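Local atomic coordinates of putative phosphinothricin acetyltransferase YwnH (Bacillus subtilis, PDB entry 1VHS), a protein that probably inactivates the herbicide and antibiotic phosphinothricin by transferring an acetyl group to it from acetyl-CoA. Residues A[6-11]-A[43-48]; A[54-57]-A[63-66]; A[121-126]-A[146-151]; A[21-24]-A[29-32]; A[131-136]-A[158-163]. One frame throughout, in Å; residues are numbered along the deposited sequence.

Contact 1 (A[6-11]-A[43-48])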
# COMPACT_ATOMS: atom_id res chain seq x y z
N ARG A 6 -0.41 -1.37 14.58
CA ARG A 6 -0.36 -0.17 15.41
C ARG A 6 0.05 1.00 14.52
O ARG A 6 0.63 0.81 13.46
CB ARG A 6 0.66 -0.33 16.54
CG ARG A 6 2.09 -0.49 16.06
CD ARG A 6 3.07 -0.51 17.23
NE ARG A 6 4.43 -0.83 16.80
CZ ARG A 6 5.27 0.01 16.20
NH1 ARG A 6 4.90 1.26 15.94
NH2 ARG A 6 6.48 -0.39 15.86
N LEU A 7 -0.26 2.22 14.96
CA LEU A 7 0.12 3.41 14.21
C LEU A 7 1.65 3.50 14.12
O LEU A 7 2.36 3.23 15.10
CB LEU A 7 -0.43 4.66 14.89
CG LEU A 7 -1.95 4.86 14.80
CD1 LEU A 7 -2.42 5.86 15.84
CD2 LEU A 7 -2.30 5.33 13.39
N ALA A 8 2.15 3.87 12.95
CA ALA A 8 3.59 4.00 12.75
C ALA A 8 4.15 5.15 13.58
O ALA A 8 3.43 6.10 13.91
CB ALA A 8 3.90 4.24 11.26
N GLU A 9 5.43 5.05 13.90
CA GLU A 9 6.13 6.06 14.69
C GLU A 9 7.41 6.41 13.94
O GLU A 9 7.85 5.66 13.07
CB GLU A 9 6.45 5.51 16.07
CG GLU A 9 5.29 4.72 16.66
CD GLU A 9 5.59 4.13 18.02
OE1 GLU A 9 6.65 3.51 18.20
OE2 GLU A 9 4.73 4.30 18.91
N HIS A 10 8.01 7.54 14.29
CA HIS A 10 9.23 7.98 13.62
C HIS A 10 10.33 6.92 13.59
O HIS A 10 10.97 6.73 12.55
CB HIS A 10 9.76 9.26 14.27
CG HIS A 10 10.90 9.88 13.51
ND1 HIS A 10 12.10 9.23 13.31
CD2 HIS A 10 11.01 11.08 12.90
CE1 HIS A 10 12.90 10.01 12.60
NE2 HIS A 10 12.26 11.13 12.34
N ARG A 11 10.55 6.22 14.70
CA ARG A 11 11.59 5.20 14.73
C ARG A 11 11.31 4.03 13.80
O ARG A 11 12.16 3.16 13.61
CB ARG A 11 11.82 4.69 16.17
CG ARG A 11 10.68 3.87 16.75
CD ARG A 11 10.79 3.79 18.27
NE ARG A 11 11.85 2.91 18.75
CZ ARG A 11 11.71 1.59 18.90
NH1 ARG A 11 10.56 1.01 18.61
NH2 ARG A 11 12.71 0.86 19.38
N GLU A 43 9.45 13.12 3.93
CA GLU A 43 8.29 13.95 3.62
C GLU A 43 7.03 13.10 3.56
O GLU A 43 6.04 13.39 4.23
CB GLU A 43 8.49 14.67 2.28
CG GLU A 43 9.55 15.75 2.31
CD GLU A 43 9.19 16.90 3.24
OE1 GLU A 43 10.00 17.84 3.36
OE2 GLU A 43 8.10 16.86 3.84
N TRP A 44 7.07 12.06 2.75
CA TRP A 44 5.95 11.14 2.59
C TRP A 44 5.52 10.60 3.95
O TRP A 44 4.33 10.57 4.28
CB TRP A 44 6.36 9.99 1.68
CG TRP A 44 5.41 8.83 1.69
CD1 TRP A 44 4.22 8.74 1.04
CD2 TRP A 44 5.58 7.61 2.41
NE1 TRP A 44 3.63 7.52 1.30
CE2 TRP A 44 4.45 6.81 2.15
CE3 TRP A 44 6.58 7.10 3.26
CZ2 TRP A 44 4.28 5.53 2.69
CZ3 TRP A 44 6.41 5.83 3.81
CH2 TRP A 44 5.27 5.06 3.52
N PHE A 45 6.50 10.19 4.74
CA PHE A 45 6.25 9.64 6.07
C PHE A 45 5.49 10.61 6.96
O PHE A 45 4.42 10.28 7.47
CB PHE A 45 7.58 9.26 6.73
CG PHE A 45 7.42 8.43 7.97
CD1 PHE A 45 7.00 7.10 7.88
CD2 PHE A 45 7.67 8.97 9.22
CE1 PHE A 45 6.85 6.32 9.03
CE2 PHE A 45 7.52 8.20 10.38
CZ PHE A 45 7.11 6.87 10.27
N SER A 46 6.04 11.81 7.14
CA SER A 46 5.41 12.82 7.97
C SER A 46 4.13 13.37 7.34
O SER A 46 3.36 14.06 7.99
CB SER A 46 6.39 13.98 8.23
OG SER A 46 7.52 13.52 8.95
N GLY A 47 3.92 13.04 6.07
CA GLY A 47 2.73 13.51 5.38
C GLY A 47 1.44 12.84 5.82
O GLY A 47 0.35 13.30 5.47
N HIS A 48 1.54 11.76 6.58
CA HIS A 48 0.34 11.07 7.04
C HIS A 48 -0.34 11.85 8.16
O HIS A 48 0.31 12.60 8.89
CB HIS A 48 0.67 9.65 7.51
CG HIS A 48 1.10 8.75 6.40
ND1 HIS A 48 2.40 8.74 5.91
CD2 HIS A 48 0.41 7.88 5.63
CE1 HIS A 48 2.48 7.90 4.90
NE2 HIS A 48 1.29 7.36 4.71
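F45 holds its ring trans to the backbone N (chi1 -168°), which carries the phenyl group off helix 42-46 and against A8, E9 and H10, the chain just beyond strand 4-7. In the GNAT fold this joins the end of the first strand to the helical region that precedes strand 54-58. The ring meets its neighbours with its outer end, CE1, CZ and CE2. E9 O lies at the ring edge near its plane, 3.1 Å from F45 CZ, a placement consistent with weak attraction between the ring hydrogens and the carbonyl. Next to it, F45 CE2 rests 3.7 Å from H10 CA, while the methyl of A8 comes obliquely to the ring, its CB 4.2 Å from F45 CE1. L54 and L13 also pack on F45. Much of the contact lies near the surface, and E9 OE1 makes a long, charge-only pairing with R6 NH1. Within 43-48 the F45 carbonyl is gripped by H48, three residues on: its ring lies so that CE1 stands 3.5 Å above the W44 ring plane, NE2 bonds to S69 OG, and ND1 donates in its own ring plane to F45 O, 3.0 Å away and nearly straight at 165°.

Contact 2 (A[54-57]-A[63-66])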
# COMPACT_ATOMS: atom_id res chain seq x y z
N LEU A 54 -0.49 5.81 8.61
CA LEU A 54 0.43 4.76 8.21
C LEU A 54 0.45 3.82 9.40
O LEU A 54 0.72 4.24 10.53
CB LEU A 54 1.84 5.33 7.99
CG LEU A 54 2.91 4.28 7.68
CD1 LEU A 54 2.55 3.56 6.38
CD2 LEU A 54 4.27 4.95 7.57
N TYR A 55 0.12 2.55 9.16
CA TYR A 55 0.13 1.55 10.21
C TYR A 55 1.23 0.55 9.93
O TYR A 55 1.52 0.25 8.77
CB TYR A 55 -1.19 0.77 10.25
CG TYR A 55 -2.40 1.59 10.60
CD1 TYR A 55 -3.13 2.25 9.61
CD2 TYR A 55 -2.83 1.71 11.92
CE1 TYR A 55 -4.25 3.01 9.93
CE2 TYR A 55 -3.95 2.47 12.25
CZ TYR A 55 -4.65 3.12 11.25
OH TYR A 55 -5.74 3.89 11.57
N VAL A 56 1.85 0.03 10.98
CA VAL A 56 2.87 -0.98 10.79
C VAL A 56 2.36 -2.25 11.46
O VAL A 56 1.56 -2.18 12.40
CB VAL A 56 4.24 -0.57 11.39
CG1 VAL A 56 4.84 0.57 10.58
CG2 VAL A 56 4.08 -0.16 12.84
N ALA A 57 2.81 -3.39 10.96
CA ALA A 57 2.42 -4.68 11.51
C ALA A 57 3.67 -5.34 12.08
O ALA A 57 4.68 -5.48 11.38
CB ALA A 57 1.80 -5.55 10.42
N ASN A 63 9.17 -7.13 15.55
CA ASN A 63 9.80 -6.53 14.38
C ASN A 63 8.74 -6.15 13.35
O ASN A 63 7.80 -6.91 13.11
CB ASN A 63 10.78 -7.51 13.74
CG ASN A 63 11.82 -8.01 14.72
OD1 ASN A 63 12.51 -7.22 15.37
ND2 ASN A 63 11.94 -9.33 14.83
N VAL A 64 8.90 -4.97 12.75
CA VAL A 64 7.96 -4.51 11.73
C VAL A 64 8.13 -5.38 10.49
O VAL A 64 9.20 -5.38 9.87
CB VAL A 64 8.24 -3.04 11.36
CG1 VAL A 64 7.28 -2.59 10.26
CG2 VAL A 64 8.08 -2.15 12.59
N ALA A 65 7.09 -6.12 10.14
CA ALA A 65 7.13 -7.01 8.98
C ALA A 65 6.35 -6.51 7.76
O ALA A 65 6.49 -7.06 6.67
CB ALA A 65 6.60 -8.38 9.38
N ALA A 66 5.53 -5.48 7.95
CA ALA A 66 4.73 -4.95 6.85
C ALA A 66 4.09 -3.64 7.27
O ALA A 66 4.13 -3.27 8.44
CB ALA A 66 3.64 -5.96 6.47
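Two backbone hydrogen bonds tie A57 to A65 and A66. A57 N donates to A66 O at 2.8 Å, arriving from above the carbonyl plane, whereas A65 N reaches A57 O, also at 2.8 Å, with a C=O...N angle of 170°, almost end-on to the carbonyl. Each of the two acceptors takes a CA-H...O contact as well: V56 CA is 3.5 Å from A66 O, and V64 CA is 3.4 Å from A57 O. Because A65 and A66 both face A57, the pairing is a classic beta bulge in the hairpin of strands 54-58 and 64-72, part of the GNAT sheet, and the two short strand segments meet at a steep 111°. Apolar contacts fall on both faces. On one, V64 turns CG1 trans to the backbone N (chi1 178°), placing it 3.8 Å from V56 CB; the two valines meet at a slant where R6 also touches both. On the other, A57 CB and A66 CB are 4.4 Å apart, and both residues touch L102 of helix 98-109. The side chain of A66 also lies about 4 Å from the side chains of I89 and V98, residues predicted to bind acetyl-CoA.

Contact 3 (A[121-126]-A[146-151])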
# COMPACT_ATOMS: atom_id res chain seq x y z
N PHE A 121 -3.36 0.93 -6.40
CA PHE A 121 -2.60 1.00 -7.65
C PHE A 121 -1.71 -0.24 -7.71
O PHE A 121 -0.76 -0.37 -6.93
CB PHE A 121 -1.75 2.27 -7.68
CG PHE A 121 -2.55 3.54 -7.80
CD1 PHE A 121 -3.56 3.83 -6.88
CD2 PHE A 121 -2.32 4.43 -8.84
CE1 PHE A 121 -4.32 4.99 -7.00
CE2 PHE A 121 -3.07 5.60 -8.97
CZ PHE A 121 -4.08 5.88 -8.05
N ILE A 122 -2.03 -1.13 -8.63
CA ILE A 122 -1.32 -2.39 -8.78
C ILE A 122 -0.87 -2.64 -10.21
O ILE A 122 -1.63 -2.45 -11.16
CB ILE A 122 -2.25 -3.57 -8.34
CG1 ILE A 122 -2.77 -3.31 -6.92
CG2 ILE A 122 -1.50 -4.89 -8.42
CD1 ILE A 122 -3.90 -4.24 -6.49
N PHE A 123 0.38 -3.06 -10.37
CA PHE A 123 0.89 -3.34 -11.71
C PHE A 123 0.05 -4.44 -12.37
O PHE A 123 -0.34 -5.41 -11.72
CB PHE A 123 2.34 -3.78 -11.64
CG PHE A 123 3.30 -2.65 -11.40
CD1 PHE A 123 4.39 -2.82 -10.56
CD2 PHE A 123 3.11 -1.42 -12.03
CE1 PHE A 123 5.29 -1.78 -10.35
CE2 PHE A 123 4.01 -0.38 -11.82
CZ PHE A 123 5.10 -0.55 -10.98
N GLY A 124 -0.22 -4.27 -13.66
CA GLY A 124 -1.02 -5.24 -14.39
C GLY A 124 -0.53 -6.68 -14.36
O GLY A 124 -1.32 -7.61 -14.49
N HIS A 125 0.78 -6.87 -14.19
CA HIS A 125 1.33 -8.22 -14.16
C HIS A 125 1.34 -8.87 -12.78
O HIS A 125 1.77 -10.01 -12.64
CB HIS A 125 2.75 -8.23 -14.74
CG HIS A 125 3.72 -7.34 -14.01
ND1 HIS A 125 3.55 -5.98 -13.91
CD2 HIS A 125 4.86 -7.63 -13.35
CE1 HIS A 125 4.56 -5.46 -13.23
NE2 HIS A 125 5.37 -6.44 -12.88
N ASN A 126 0.89 -8.15 -11.75
CA ASN A 126 0.86 -8.71 -10.40
C ASN A 126 -0.48 -9.39 -10.17
O ASN A 126 -1.35 -8.87 -9.47
CB ASN A 126 1.07 -7.61 -9.36
CG ASN A 126 1.29 -8.17 -7.96
OD1 ASN A 126 1.01 -9.34 -7.68
ND2 ASN A 126 1.79 -7.33 -7.06
N GLY A 146 1.43 0.74 -20.26
CA GLY A 146 2.85 1.06 -20.34
C GLY A 146 3.33 2.41 -19.83
O GLY A 146 4.32 2.93 -20.35
N ILE A 147 2.68 2.97 -18.81
CA ILE A 147 3.10 4.26 -18.29
C ILE A 147 4.28 4.16 -17.33
O ILE A 147 4.87 5.17 -16.94
CB ILE A 147 1.94 5.01 -17.59
CG1 ILE A 147 1.50 4.25 -16.34
CG2 ILE A 147 0.78 5.19 -18.56
CD1 ILE A 147 0.64 5.09 -15.41
N ALA A 148 4.61 2.94 -16.93
CA ALA A 148 5.73 2.71 -16.03
C ALA A 148 6.85 2.05 -16.84
O ALA A 148 6.62 1.05 -17.51
CB ALA A 148 5.31 1.81 -14.88
N GLU A 149 8.05 2.62 -16.78
CA GLU A 149 9.18 2.04 -17.50
C GLU A 149 10.29 1.68 -16.53
O GLU A 149 10.74 2.53 -15.77
CB GLU A 149 9.73 3.03 -18.53
CG GLU A 149 10.88 2.45 -19.34
CD GLU A 149 11.51 3.45 -20.28
OE1 GLU A 149 10.77 4.02 -21.12
OE2 GLU A 149 12.73 3.68 -20.18
N MSE A 150 10.72 0.42 -16.57
CA MSE A 150 11.79 -0.06 -15.71
C MSE A 150 12.63 -1.09 -16.46
O MSE A 150 12.08 -2.00 -17.09
CB MSE A 150 11.22 -0.69 -14.44
CG MSE A 150 10.32 0.24 -13.65
SE MSE A 150 9.79 -0.55 -11.97
CE MSE A 150 8.33 -1.65 -12.60
N ASP A 151 13.94 -0.96 -16.39
CA ASP A 151 14.84 -1.89 -17.07
C ASP A 151 14.59 -1.89 -18.57
O ASP A 151 14.78 -2.90 -19.25
CB ASP A 151 14.62 -3.31 -16.53
CG ASP A 151 14.92 -3.43 -15.05
OD1 ASP A 151 14.52 -4.44 -14.45
OD2 ASP A 151 15.56 -2.51 -14.49
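F123 and A148 come no closer than 8.9 Å from CA to CA, since strands 117-123 and 139-150 are separated in the sheet by strand 153-163, and their side chains bridge the gap. F123 supplies the ring. M150, present as selenomethionine, approaches it from the opposite direction, its chain bent at chi3 (-82°) to bring the terminal methyl up to the ring: CE lies 3.8 Å from F123 CZ and equally 3.8 Å from F123 CE1. Further round the same ring, A148 CB is 4.0 Å from F123 CE2. Both partners come in obliquely. A148 belongs to a classic bulge in which it and I147 both face Y155, at the end of the long C-terminal hairpin of this GNAT domain. Past F123 the strand breaks into a type I turn closed by N126 N to F123 O at 3.0 Å. N126, a predicted acetyl-CoA residue, is the N-cap of helix 127-135, its OD1 accepting from S129 N. H125 NE2 bonds to R27 O, and D151 forms a salt bridge with R27, so the loop carrying R27 touches both segments.

Contact 4 (A[21-24]-A[29-32]); sequences NSTI and VTAD
I24 and T30 make the tight part of this contact. The methyl CG2 of T30 is pressed against the end region of helix 13-24, 3.5 Å from I24 CA and 3.6 Å from I24 CG1, and it also touches T23, whose OG1 is 3.8 Å away. With OG1 of T30 set trans to the backbone N (chi1 175°), the methyl is left to face the helix and the hydroxyl turns to polar partners. I24 spreads its two branches over D32: CG2 comes to 3.0 Å from D32 O, closer than a comfortable carbon-oxygen contact, so the packing is strained or this distance is doubtful, while CD1 at the end of the other branch lies 4.0 Å from D32 CB. The polar atoms are well supplied. T30 OG1 accepts from D32 N at 3.1 Å, forming an ST turn between the two residues that meet I24, and Y20 OH bonds to both T30 OG1 and D32 OD2. T23 OG1 is satisfied by Y20 O, one turn back. The packing thins out at the remaining positions. V29 is modelled only as far as CB, which is 4.9 Å from T23 OG1, and the exposed A31 turns its methyl away from the helix. Such a first helix followed by a folded-back loop is a feature of the GNAT fold, where this region commonly shapes the acceptor side of the active site; here the side chain of T23 lies about 4 Å from that of Y88, a predicted acetyl-CoA residue.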
# COMPACT_ATOMS: atom_id res chain seq x y z
N ASN A 21 12.23 -1.25 0.13
CA ASN A 21 13.36 -1.65 -0.70
C ASN A 21 13.46 -3.13 -0.99
O ASN A 21 13.96 -3.54 -2.04
CB ASN A 21 14.68 -1.17 -0.08
CG ASN A 21 14.86 0.33 -0.19
OD1 ASN A 21 14.36 0.96 -1.12
ND2 ASN A 21 15.59 0.91 0.76
N SER A 22 12.99 -3.96 -0.06
CA SER A 22 13.06 -5.40 -0.27
C SER A 22 12.17 -5.84 -1.42
O SER A 22 12.36 -6.92 -1.98
CB SER A 22 12.67 -6.14 1.01
OG SER A 22 11.30 -5.94 1.31
N THR A 23 11.19 -5.00 -1.78
CA THR A 23 10.27 -5.32 -2.87
C THR A 23 10.71 -4.79 -4.24
O THR A 23 10.18 -5.21 -5.27
CB THR A 23 8.86 -4.76 -2.59
OG1 THR A 23 8.88 -3.33 -2.76
CG2 THR A 23 8.41 -5.09 -1.18
N ILE A 24 11.67 -3.88 -4.25
CA ILE A 24 12.13 -3.30 -5.51
C ILE A 24 12.67 -4.29 -6.53
O ILE A 24 12.36 -4.20 -7.72
CB ILE A 24 13.21 -2.21 -5.25
CG1 ILE A 24 12.59 -1.06 -4.45
CG2 ILE A 24 13.78 -1.70 -6.57
CD1 ILE A 24 13.54 0.08 -4.15
N VAL A 29 5.67 -4.46 -7.28
CA VAL A 29 4.80 -3.54 -6.55
C VAL A 29 5.21 -2.07 -6.51
O VAL A 29 4.36 -1.19 -6.37
CB VAL A 29 4.61 -4.01 -5.10
N THR A 30 6.51 -1.80 -6.64
CA THR A 30 6.99 -0.42 -6.58
C THR A 30 7.44 0.18 -7.91
O THR A 30 7.80 -0.53 -8.84
CB THR A 30 8.15 -0.28 -5.57
OG1 THR A 30 8.68 1.05 -5.62
CG2 THR A 30 9.25 -1.28 -5.89
N ALA A 31 7.43 1.51 -7.96
CA ALA A 31 7.83 2.26 -9.15
C ALA A 31 9.30 2.67 -9.12
O ALA A 31 9.73 3.52 -9.90
CB ALA A 31 6.96 3.49 -9.29
N ASP A 32 10.06 2.07 -8.21
CA ASP A 32 11.49 2.37 -8.10
C ASP A 32 12.30 1.16 -8.55
O ASP A 32 11.93 0.02 -8.27
CB ASP A 32 11.86 2.72 -6.65
CG ASP A 32 11.52 4.15 -6.30
OD1 ASP A 32 12.15 5.07 -6.86
OD2 ASP A 32 10.63 4.36 -5.45

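Contact 5 (A[131-136]-A[158-163]); sequences KLFEKH and KILGRE
In the C-terminal half of the GNAT fold, helix 127-135 packs against strand 153-163, and F133, E134 and H136 meet L160 and R162. L160 is the apolar link. Its chi1 of -86° sends the isobutyl group toward the helix, so that CD2 sits 3.6 Å from F133 CB, oblique to the phenyl ring, and 4.4 Å from E134 CG. Farther along the strand, R162 stretches its chain from CG to NE alongside the end of the helix, its CD 3.4 Å from H136 O. NH2 of R162 donates to H136 O at 3.0 Å, a weak bond, bent to 125°. H136 is itself held by its ring: ND1, in the ring plane, donates to L132 O at 3.2 Å and an angle of 169°. The backbone N of K135 reaches the same L132 O from the opposite face of the carbonyl, so two donors grip this oxygen where the helix ends. K158 turns its amine to E140 on the next strand. Beyond the contact, F133 runs on over A120 and I122 of strand 117-123 and meets F138 edge-to-face, while L103 and L107 of helix 98-109 lie against H136.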
# COMPACT_ATOMS: atom_id res chain seq x y z
N LYS A 131 -5.90 -10.56 -7.76
CA LYS A 131 -6.91 -11.52 -7.35
C LYS A 131 -7.34 -11.30 -5.90
O LYS A 131 -8.52 -11.39 -5.58
CB LYS A 131 -6.41 -12.96 -7.54
N LEU A 132 -6.36 -11.02 -5.04
CA LEU A 132 -6.63 -10.76 -3.64
C LEU A 132 -7.64 -9.61 -3.49
O LEU A 132 -8.67 -9.76 -2.84
CB LEU A 132 -5.34 -10.39 -2.90
CG LEU A 132 -5.53 -9.99 -1.43
CD1 LEU A 132 -6.16 -11.13 -0.66
CD2 LEU A 132 -4.19 -9.60 -0.82
N PHE A 133 -7.35 -8.47 -4.11
CA PHE A 133 -8.26 -7.34 -4.01
C PHE A 133 -9.64 -7.62 -4.61
O PHE A 133 -10.66 -7.20 -4.05
CB PHE A 133 -7.65 -6.09 -4.67
CG PHE A 133 -6.68 -5.35 -3.78
CD1 PHE A 133 -5.41 -5.86 -3.53
CD2 PHE A 133 -7.06 -4.16 -3.17
CE1 PHE A 133 -4.53 -5.19 -2.68
CE2 PHE A 133 -6.18 -3.48 -2.32
CZ PHE A 133 -4.91 -4.00 -2.07
N GLU A 134 -9.69 -8.35 -5.72
CA GLU A 134 -10.96 -8.65 -6.35
C GLU A 134 -11.85 -9.55 -5.50
O GLU A 134 -13.06 -9.54 -5.65
CB GLU A 134 -10.74 -9.27 -7.74
CG GLU A 134 -10.31 -8.24 -8.78
CD GLU A 134 -9.99 -8.85 -10.13
OE1 GLU A 134 -10.87 -9.50 -10.72
OE2 GLU A 134 -8.85 -8.67 -10.61
N LYS A 135 -11.24 -10.32 -4.60
CA LYS A 135 -12.03 -11.19 -3.72
C LYS A 135 -12.63 -10.33 -2.62
O LYS A 135 -13.58 -10.74 -1.96
CB LYS A 135 -11.15 -12.27 -3.09
CG LYS A 135 -10.70 -13.36 -4.05
CD LYS A 135 -9.86 -14.39 -3.32
CE LYS A 135 -9.35 -15.49 -4.25
NZ LYS A 135 -8.43 -16.41 -3.53
N HIS A 136 -12.07 -9.14 -2.42
CA HIS A 136 -12.56 -8.24 -1.39
C HIS A 136 -13.37 -7.03 -1.86
O HIS A 136 -13.34 -5.97 -1.25
CB HIS A 136 -11.41 -7.78 -0.49
CG HIS A 136 -10.89 -8.85 0.43
ND1 HIS A 136 -9.86 -9.70 0.09
CD2 HIS A 136 -11.28 -9.20 1.67
CE1 HIS A 136 -9.63 -10.53 1.09
NE2 HIS A 136 -10.48 -10.25 2.07
N LYS A 158 -2.72 -0.87 -13.15
CA LYS A 158 -4.15 -1.05 -13.02
C LYS A 158 -4.62 -0.34 -11.76
O LYS A 158 -3.91 -0.31 -10.75
CB LYS A 158 -4.53 -2.54 -12.92
CG LYS A 158 -4.63 -3.23 -14.27
CD LYS A 158 -5.26 -4.61 -14.14
CE LYS A 158 -5.49 -5.22 -15.51
NZ LYS A 158 -6.35 -6.43 -15.43
N ILE A 159 -5.80 0.25 -11.84
CA ILE A 159 -6.37 0.93 -10.68
C ILE A 159 -7.61 0.15 -10.29
O ILE A 159 -8.51 -0.05 -11.10
CB ILE A 159 -6.81 2.38 -11.00
CG1 ILE A 159 -5.64 3.17 -11.59
CG2 ILE A 159 -7.31 3.07 -9.73
CD1 ILE A 159 -4.36 3.03 -10.83
N LEU A 160 -7.63 -0.33 -9.05
CA LEU A 160 -8.78 -1.08 -8.55
C LEU A 160 -9.46 -0.22 -7.51
O LEU A 160 -8.80 0.49 -6.74
CB LEU A 160 -8.33 -2.40 -7.92
CG LEU A 160 -8.16 -3.60 -8.86
CD1 LEU A 160 -7.20 -3.28 -9.98
CD2 LEU A 160 -7.65 -4.79 -8.04
N GLY A 161 -10.78 -0.25 -7.49
CA GLY A 161 -11.48 0.57 -6.53
C GLY A 161 -12.64 -0.13 -5.88
O GLY A 161 -13.16 -1.12 -6.39
N ARG A 162 -13.04 0.39 -4.73
CA ARG A 162 -14.17 -0.15 -4.01
C ARG A 162 -14.85 0.94 -3.22
O ARG A 162 -14.19 1.71 -2.53
CB ARG A 162 -13.75 -1.26 -3.05
CG ARG A 162 -14.92 -1.64 -2.15
CD ARG A 162 -14.64 -2.80 -1.26
NE ARG A 162 -15.70 -2.92 -0.26
CZ ARG A 162 -15.60 -3.66 0.84
NH1 ARG A 162 -16.61 -3.70 1.71
NH2 ARG A 162 -14.50 -4.37 1.05
N GLU A 163 -16.17 1.00 -3.33
CA GLU A 163 -16.92 1.98 -2.57
C GLU A 163 -17.35 1.26 -1.30
O GLU A 163 -18.04 0.24 -1.36
CB GLU A 163 -18.14 2.48 -3.34
CG GLU A 163 -18.81 3.67 -2.66
CD GLU A 163 -19.80 4.37 -3.56
OE1 GLU A 163 -19.45 4.64 -4.73
OE2 GLU A 163 -20.92 4.66 -3.09

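In the fold
The five contacts form two clusters across one GNAT domain. Contacts 1 and 2 share neighbouring strands 4-7 and 54-58: A8 N lies 2.8 Å from L54 O, R6 O is 2.9 Å from V56 N, and F45 packs on L54. On the other side of the chain's centre, contacts 3 and 5 interleave along the sequence and join through I122 O and K158 N, 2.8 Å apart; contact 1 is about 26 Å from contact 3, centre to centre. Contact 4, nested in the loop closed by contact 1, touches contact 3, with T30 O 3.2 Å from F123 CE1. The predicted acetyl-CoA site draws on N126 in contact 3 and lies near A66, T23, F133 and H136 of contacts 2, 4 and 5.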